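Local coordinates for protein formate-dependent phosphoribosylglycinamide formyltransferase (Mycobacterium tuberculosis H37Rv, PDB 6KHR) that is an enzyme of the ATP-grasp superfamily, whose domain of that fold is built to bind a nucleotide, at residues 222-227 and 294-299. Numbering follows the deposited sequence.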
ATOM      1  N   ILE A 222       8.605  23.413 -23.347  1.00 43.85           N
ATOM      2  CA  ILE A 222       8.317  22.770 -22.073  1.00 52.27           C
ATOM      3  C   ILE A 222       9.560  22.042 -21.584  1.00 49.13           C
ATOM      4  O   ILE A 222      10.223  21.339 -22.353  1.00 49.57           O
ATOM      5  CB  ILE A 222       7.125  21.800 -22.177  1.00 62.83           C
ATOM      6  CG1 ILE A 222       5.884  22.560 -22.623  1.00 72.20           C
ATOM      7  CG2 ILE A 222       6.839  21.137 -20.832  1.00 65.02           C
ATOM      8  CD1 ILE A 222       4.772  21.668 -23.050  1.00 69.75           C
ATOM      9  N   GLU A 223       9.889  22.245 -20.316  1.00 49.27           N
ATOM     10  CA  GLU A 223      10.933  21.493 -19.621  1.00 45.97           C
ATOM     11  C   GLU A 223      10.313  20.221 -19.044  1.00 43.58           C
ATOM     12  O   GLU A 223      10.616  19.110 -19.488  1.00 44.63           O
ATOM     13  CB  GLU A 223      11.527  22.368 -18.519  1.00 60.10           C
ATOM     14  CG  GLU A 223      13.015  22.441 -18.364  1.00 67.29           C
ATOM     15  CD  GLU A 223      13.386  23.473 -17.304  1.00 84.04           C
ATOM     16  OE1 GLU A 223      13.979  23.115 -16.267  1.00 91.47           O
ATOM     17  OE2 GLU A 223      13.058  24.657 -17.499  1.00 91.77           O
ATOM     18  N   PHE A 224       9.427  20.378 -18.061  1.00 39.94           N
ATOM     19  CA  PHE A 224       8.808  19.265 -17.348  1.00 48.43           C
ATOM     20  C   PHE A 224       7.296  19.262 -17.493  1.00 34.06           C
ATOM     21  O   PHE A 224       6.648  20.308 -17.406  1.00 48.10           O
ATOM     22  CB  PHE A 224       9.076  19.304 -15.836  1.00 65.84           C
ATOM     23  CG  PHE A 224      10.404  19.844 -15.459  1.00 68.08           C
ATOM     24  CD1 PHE A 224      11.564  19.206 -15.855  1.00 67.33           C
ATOM     25  CD2 PHE A 224      10.495  20.965 -14.657  1.00 71.83           C
ATOM     26  CE1 PHE A 224      12.795  19.691 -15.479  1.00 69.95           C
ATOM     27  CE2 PHE A 224      11.730  21.464 -14.285  1.00 77.37           C
ATOM     28  CZ  PHE A 224      12.879  20.824 -14.697  1.00 76.32           C
ATOM     29  N   LEU A 225       6.743  18.075 -17.675  1.00 31.96           N
ATOM     30  CA  LEU A 225       5.388  17.808 -17.242  1.00 26.35           C
ATOM     31  C   LEU A 225       5.406  17.488 -15.751  1.00 30.82           C
ATOM     32  O   LEU A 225       6.300  16.797 -15.251  1.00 40.70           O
ATOM     33  CB  LEU A 225       4.787  16.658 -18.036  1.00 26.53           C
ATOM     34  CG  LEU A 225       4.897  16.916 -19.538  1.00 29.39           C
ATOM     35  CD1 LEU A 225       4.292  15.768 -20.342  1.00 26.61           C
ATOM     36  CD2 LEU A 225       4.300  18.262 -19.944  1.00 34.30           C
ATOM     37  N   VAL A 226       4.423  18.013 -15.034  1.00 35.20           N
ATOM     38  CA  VAL A 226       4.369  17.885 -13.583  1.00 44.59           C
ATOM     39  C   VAL A 226       2.935  17.612 -13.155  1.00 42.12           C
ATOM     40  O   VAL A 226       1.992  18.247 -13.640  1.00 34.85           O
ATOM     41  CB  VAL A 226       4.939  19.142 -12.895  1.00 44.22           C
ATOM     42  CG1 VAL A 226       4.361  19.311 -11.509  1.00 55.39           C
ATOM     43  CG2 VAL A 226       6.457  19.033 -12.820  1.00 47.01           C
ATOM     44  N   THR A 227       2.771  16.654 -12.252  1.00 43.73           N
ATOM     45  CA  THR A 227       1.487  16.405 -11.618  1.00 44.77           C
ATOM     46  C   THR A 227       1.493  16.965 -10.192  1.00 38.10           C
ATOM     47  O   THR A 227       2.328  16.580  -9.370  1.00 44.96           O
ATOM     48  CB  THR A 227       1.158  14.917 -11.615  1.00 45.33           C
ATOM     49  OG1 THR A 227       1.168  14.425 -12.963  1.00 50.65           O
ATOM     50  CG2 THR A 227      -0.223  14.686 -10.990  1.00 33.69           C
ATOM     51  N   LEU A 294       0.350  20.240 -15.089  1.00 44.20           N
ATOM     52  CA  LEU A 294       1.029  21.482 -15.435  1.00 43.79           C
ATOM     53  C   LEU A 294       2.210  21.223 -16.373  1.00 48.57           C
ATOM     54  O   LEU A 294       2.772  20.128 -16.435  1.00 53.48           O
ATOM     55  CB  LEU A 294       1.524  22.228 -14.186  1.00 38.24           C
ATOM     56  CG  LEU A 294       0.562  22.383 -13.021  1.00 35.45           C
ATOM     57  CD1 LEU A 294       1.301  22.987 -11.852  1.00 23.67           C
ATOM     58  CD2 LEU A 294      -0.569  23.266 -13.443  1.00 34.12           C
ATOM     59  N   MET A 295       2.556  22.271 -17.111  1.00 46.52           N
ATOM     60  CA  MET A 295       3.710  22.338 -17.995  1.00 47.90           C
ATOM     61  C   MET A 295       4.622  23.443 -17.492  1.00 36.43           C
ATOM     62  O   MET A 295       4.160  24.532 -17.167  1.00 33.86           O
ATOM     63  CB  MET A 295       3.283  22.624 -19.442  1.00 53.60           C
ATOM     64  CG  MET A 295       2.353  21.572 -20.017  1.00 61.64           C
ATOM     65  SD  MET A 295       1.712  21.991 -21.654  1.00 72.05           S
ATOM     66  CE  MET A 295       0.213  22.882 -21.244  1.00 75.56           C
ATOM     67  N   ILE A 296       5.916  23.169 -17.428  1.00 32.69           N
ATOM     68  CA  ILE A 296       6.862  24.054 -16.761  1.00 39.11           C
ATOM     69  C   ILE A 296       8.041  24.302 -17.679  1.00 47.00           C
ATOM     70  O   ILE A 296       8.570  23.373 -18.300  1.00 34.03           O
ATOM     71  CB  ILE A 296       7.337  23.478 -15.408  1.00 40.85           C
ATOM     72  CG1 ILE A 296       6.111  23.100 -14.569  1.00 45.90           C
ATOM     73  CG2 ILE A 296       8.254  24.480 -14.656  1.00 28.25           C
ATOM     74  CD1 ILE A 296       6.311  23.203 -13.105  1.00 49.85           C
ATOM     75  N   ASN A 297       8.442  25.550 -17.762  1.00 48.61           N
ATOM     76  CA  ASN A 297       9.606  25.972 -18.505  1.00 40.55           C
ATOM     77  C   ASN A 297      10.265  27.041 -17.639  1.00 39.88           C
ATOM     78  O   ASN A 297       9.947  28.216 -17.734  1.00 46.43           O
ATOM     79  CB  ASN A 297       9.234  26.494 -19.884  1.00 43.55           C
ATOM     80  CG  ASN A 297      10.451  26.700 -20.772  1.00 54.52           C
ATOM     81  OD1 ASN A 297      11.568  26.287 -20.436  1.00 51.28           O
ATOM     82  ND2 ASN A 297      10.242  27.339 -21.916  1.00 63.39           N
ATOM     83  N   GLY A 298      11.149  26.615 -16.747  1.00 39.57           N
ATOM     84  CA  GLY A 298      11.823  27.529 -15.846  1.00 30.87           C
ATOM     85  C   GLY A 298      10.879  28.236 -14.908  1.00 46.63           C
ATOM     86  O   GLY A 298      10.408  27.675 -13.926  1.00 57.18           O
ATOM     87  N   ASP A 299      10.554  29.491 -15.188  1.00 57.96           N
ATOM     88  CA  ASP A 299       9.632  30.278 -14.333  1.00 50.55           C
ATOM     89  C   ASP A 299       8.184  30.141 -14.781  1.00 44.07           C
ATOM     90  O   ASP A 299       7.355  30.488 -14.010  1.00 41.38           O
ATOM     91  CB  ASP A 299       9.705  31.772 -14.632  1.00 72.97           C
ATOM     92  CG  ASP A 299      11.022  32.442 -14.380  1.00100.30           C
ATOM     93  OD1 ASP A 299      11.978  32.040 -14.977  1.00111.67           O
ATOM     94  OD2 ASP A 299      11.052  33.372 -13.625  1.00107.02           O
TER
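At M295, CG lies anti to the carbonyl carbon (chi1 -60°) and the chain stays extended at chi2 and bends at chi3 (-90°), so the M295 and L225 side chains lie side by side while SD meets the tip of I222. I222 reaches it through CG1, beside its own backbone N, and an extended chi2, which sets I222 CD1 obliquely against M295 SD. L225 CD2 lies 3.8 Å from M295 CG. The other face carries F224, V226, L294 and I296: the F224 ring meets I296 CB obliquely through CD2 at 4.1 Å, and V226 CG2 approaches I296 CD1. Antiparallel strands 224-235 and 288-297 pair through two hydrogen-bonded pairs, F224/I296 and V226/L294, flanking the non-hydrogen-bonded L225/M295; L294 N lies nearly along the C=O axis of V226, 3.0 Å from V226 O. Two residues, E223 (psi -67°) and F224, stand opposite the single I296, making a classic beta bulge: I296 O accepts from E223 N at 2.7 Å and from F224 N at 3.1 Å, both in the carbonyl plane. E223 OE2 adds a weak bond from G298 N, while N297 ND2 bonds to E221 OE1. One carbonyl oxygen thus satisfies two N-H donors where the bulge begins strand 224-235 of the ATP-grasp domain.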